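Esterase LipW (Mycobacterium marinum, PDB 3QH4) is probably a serine hydrolase of the alpha/beta hydrolase fold that cleaves ester substrates with strict selectivity. Local coordinates at residues 73-79 with 117-123. Residues are numbered along the deposited sequence; the frame is centred on the assembly and turned at random.
Sequences VPVRIYR and CAVVSVD
This is an antiparallel strand pairing inside the mixed central sheet of an alpha/beta hydrolase fold. Strand 72-79 is second from one edge, between edge strand 59-66 and strand 118-122, where the parallel part of the sheet begins. The two short axes approach to 4.6 Å at 170°. Residues 73-79 and 118-122 are extended; Asp123 leaves the strand. Non-hydrogen-bonded pairs Val75-Val122, Ile77-Val120 and Arg79-Ala118 alternate with two hydrogen-bonded ones. These are Arg76-Ser121 (Arg76 N to Ser121 O 3.0 Å, Ser121 N to Arg76 O 2.9 Å) and Tyr78-Val119 (Tyr78 N to Val119 O 2.8 Å, Val119 N to Tyr78 O 2.9 Å). Asp123 N closes the end on Pro74 O at 3.0 Å. Val75, Ile77, Arg79, Ala118, Val120 and Val122 share one face; Val75 and Val120 pack on Val142 of helix 134-148, and Ile77, Ala118 and Val120 on Phe155. Arg76, Tyr78, Val119 and Ser121 lie on the opposite face, toward helix 105-115. There Arg76 forms salt bridges with Asp62 and Asp102. Tyr78 (chi1 m) turns its ring edge to strand 118-122, with Tyr78 CD1 4.0 Å from Val119 CB. Its hydroxyl bonds His105, and a water bridges Tyr78 OH (3.0 Å) and Ser121 OG (2.7 Å).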
loop_
_atom_site.group_PDB
_atom_site.type_symbol
_atom_site.label_atom_id
_atom_site.label_comp_id
_atom_site.label_asym_id
_atom_site.label_seq_id
_atom_site.Cartn_x
_atom_site.Cartn_y
_atom_site.Cartn_z
ATOM N N VAL A 73 -1.366 17.003 7.378
ATOM C CA VAL A 73 -1.230 15.859 6.511
ATOM C C VAL A 73 -2.574 15.804 5.769
ATOM O O VAL A 73 -3.596 15.642 6.417
ATOM C CB VAL A 73 -1.013 14.576 7.360
ATOM C CG1 VAL A 73 -1.050 13.327 6.458
ATOM C CG2 VAL A 73 0.326 14.677 8.149
ATOM N N PRO A 74 -2.580 15.987 4.432
ATOM C CA PRO A 74 -3.846 15.859 3.685
ATOM C C PRO A 74 -4.324 14.413 3.683
ATOM O O PRO A 74 -3.512 13.484 3.763
ATOM C CB PRO A 74 -3.490 16.275 2.261
ATOM C CG PRO A 74 -2.193 17.071 2.407
ATOM C CD PRO A 74 -1.470 16.393 3.559
ATOM N N VAL A 75 -5.638 14.261 3.649
ATOM C CA VAL A 75 -6.269 12.951 3.582
ATOM C C VAL A 75 -7.387 12.994 2.559
ATOM O O VAL A 75 -7.926 14.069 2.239
ATOM C CB VAL A 75 -6.817 12.465 4.955
ATOM C CG1 VAL A 75 -5.660 12.167 5.949
ATOM C CG2 VAL A 75 -7.834 13.472 5.544
ATOM N N ARG A 76 -7.712 11.827 2.018
ATOM C CA ARG A 76 -8.925 11.680 1.213
ATOM C C ARG A 76 -9.817 10.667 1.907
ATOM O O ARG A 76 -9.390 9.561 2.227
ATOM C CB ARG A 76 -8.601 11.241 -0.218
ATOM C CG ARG A 76 -9.875 11.092 -1.093
ATOM C CD ARG A 76 -9.535 11.112 -2.576
ATOM N NE ARG A 76 -8.973 12.404 -2.988
ATOM C CZ ARG A 76 -8.297 12.609 -4.113
ATOM N NH1 ARG A 76 -8.064 11.609 -4.973
ATOM N NH2 ARG A 76 -7.849 13.845 -4.384
ATOM N N ILE A 77 -11.065 11.054 2.133
ATOM C CA ILE A 77 -11.972 10.186 2.867
ATOM C C ILE A 77 -13.024 9.634 1.912
ATOM O O ILE A 77 -13.727 10.406 1.236
ATOM C CB ILE A 77 -12.624 10.920 4.055
ATOM C CG1 ILE A 77 -11.544 11.573 4.927
ATOM C CG2 ILE A 77 -13.459 9.939 4.913
ATOM C CD1 ILE A 77 -12.099 12.507 5.999
ATOM N N TYR A 78 -13.134 8.305 1.900
ATOM C CA TYR A 78 -14.088 7.589 1.050
ATOM C C TYR A 78 -15.144 6.996 1.950
ATOM O O TYR A 78 -14.810 6.375 2.954
ATOM C CB TYR A 78 -13.364 6.455 0.298
ATOM C CG TYR A 78 -12.199 6.892 -0.556
ATOM C CD1 TYR A 78 -10.960 7.200 0.020
ATOM C CD2 TYR A 78 -12.322 6.951 -1.941
ATOM C CE1 TYR A 78 -9.890 7.573 -0.767
ATOM C CE2 TYR A 78 -11.265 7.315 -2.747
ATOM C CZ TYR A 78 -10.049 7.626 -2.147
ATOM O OH TYR A 78 -9.009 7.976 -2.939
ATOM N N ARG A 79 -16.433 7.223 1.648
ATOM C CA ARG A 79 -17.469 6.664 2.508
ATOM C C ARG A 79 -18.459 5.856 1.650
ATOM O O ARG A 79 -19.106 6.395 0.730
ATOM C CB ARG A 79 -18.174 7.746 3.334
ATOM C CG ARG A 79 -17.253 8.513 4.315
ATOM C CD ARG A 79 -18.041 9.591 5.003
ATOM N NE ARG A 79 -17.391 10.158 6.178
ATOM C CZ ARG A 79 -16.666 11.274 6.164
ATOM N NH1 ARG A 79 -16.461 11.930 5.021
ATOM N NH2 ARG A 79 -16.126 11.730 7.297
ATOM N N CYS A 117 -17.410 0.162 3.717
ATOM C CA CYS A 117 -16.687 0.827 4.783
ATOM C C CYS A 117 -16.255 2.211 4.342
ATOM O O CYS A 117 -16.508 2.646 3.202
ATOM C CB CYS A 117 -15.444 0.008 5.218
ATOM S SG CYS A 117 -14.120 -0.068 3.913
ATOM N N ALA A 118 -15.609 2.905 5.274
ATOM C CA ALA A 118 -14.917 4.154 4.984
ATOM C C ALA A 118 -13.421 3.854 4.840
ATOM O O ALA A 118 -12.884 2.908 5.454
ATOM C CB ALA A 118 -15.134 5.163 6.128
ATOM N N VAL A 119 -12.769 4.644 4.002
ATOM C CA VAL A 119 -11.317 4.545 3.845
ATOM C C VAL A 119 -10.761 5.962 4.025
ATOM O O VAL A 119 -11.281 6.928 3.442
ATOM C CB VAL A 119 -10.951 4.003 2.442
ATOM C CG1 VAL A 119 -9.418 3.971 2.231
ATOM C CG2 VAL A 119 -11.537 2.574 2.222
ATOM N N VAL A 120 -9.702 6.080 4.811
ATOM C CA VAL A 120 -9.001 7.373 4.935
ATOM C C VAL A 120 -7.611 7.152 4.357
ATOM O O VAL A 120 -6.801 6.415 4.938
ATOM C CB VAL A 120 -8.955 7.870 6.388
ATOM C CG1 VAL A 120 -8.207 9.202 6.535
ATOM C CG2 VAL A 120 -10.393 8.023 6.935
ATOM N N SER A 121 -7.349 7.807 3.219
ATOM C CA SER A 121 -6.086 7.638 2.503
ATOM C C SER A 121 -5.132 8.765 2.911
ATOM O O SER A 121 -5.524 9.954 2.899
ATOM C CB SER A 121 -6.349 7.649 0.989
ATOM O OG SER A 121 -5.132 7.585 0.271
ATOM N N VAL A 122 -3.891 8.384 3.237
ATOM C CA VAL A 122 -2.891 9.314 3.802
ATOM C C VAL A 122 -1.980 9.906 2.723
ATOM O O VAL A 122 -1.324 9.149 1.983
ATOM C CB VAL A 122 -1.996 8.592 4.853
ATOM C CG1 VAL A 122 -0.979 9.582 5.488
ATOM C CG2 VAL A 122 -2.809 7.930 5.930
ATOM N N ASP A 123 -1.938 11.235 2.624
ATOM C CA ASP A 123 -1.000 11.879 1.691
ATOM C C ASP A 123 0.292 12.120 2.458
ATOM O O ASP A 123 0.570 13.260 2.890
ATOM C CB ASP A 123 -1.571 13.217 1.186
ATOM C CG ASP A 123 -0.786 13.808 0.039
ATOM O OD1 ASP A 123 0.064 13.125 -0.555
ATOM O OD2 ASP A 123 -1.050 14.995 -0.293
HETATM O O HOH W 1 -6.126 7.808 -2.258
#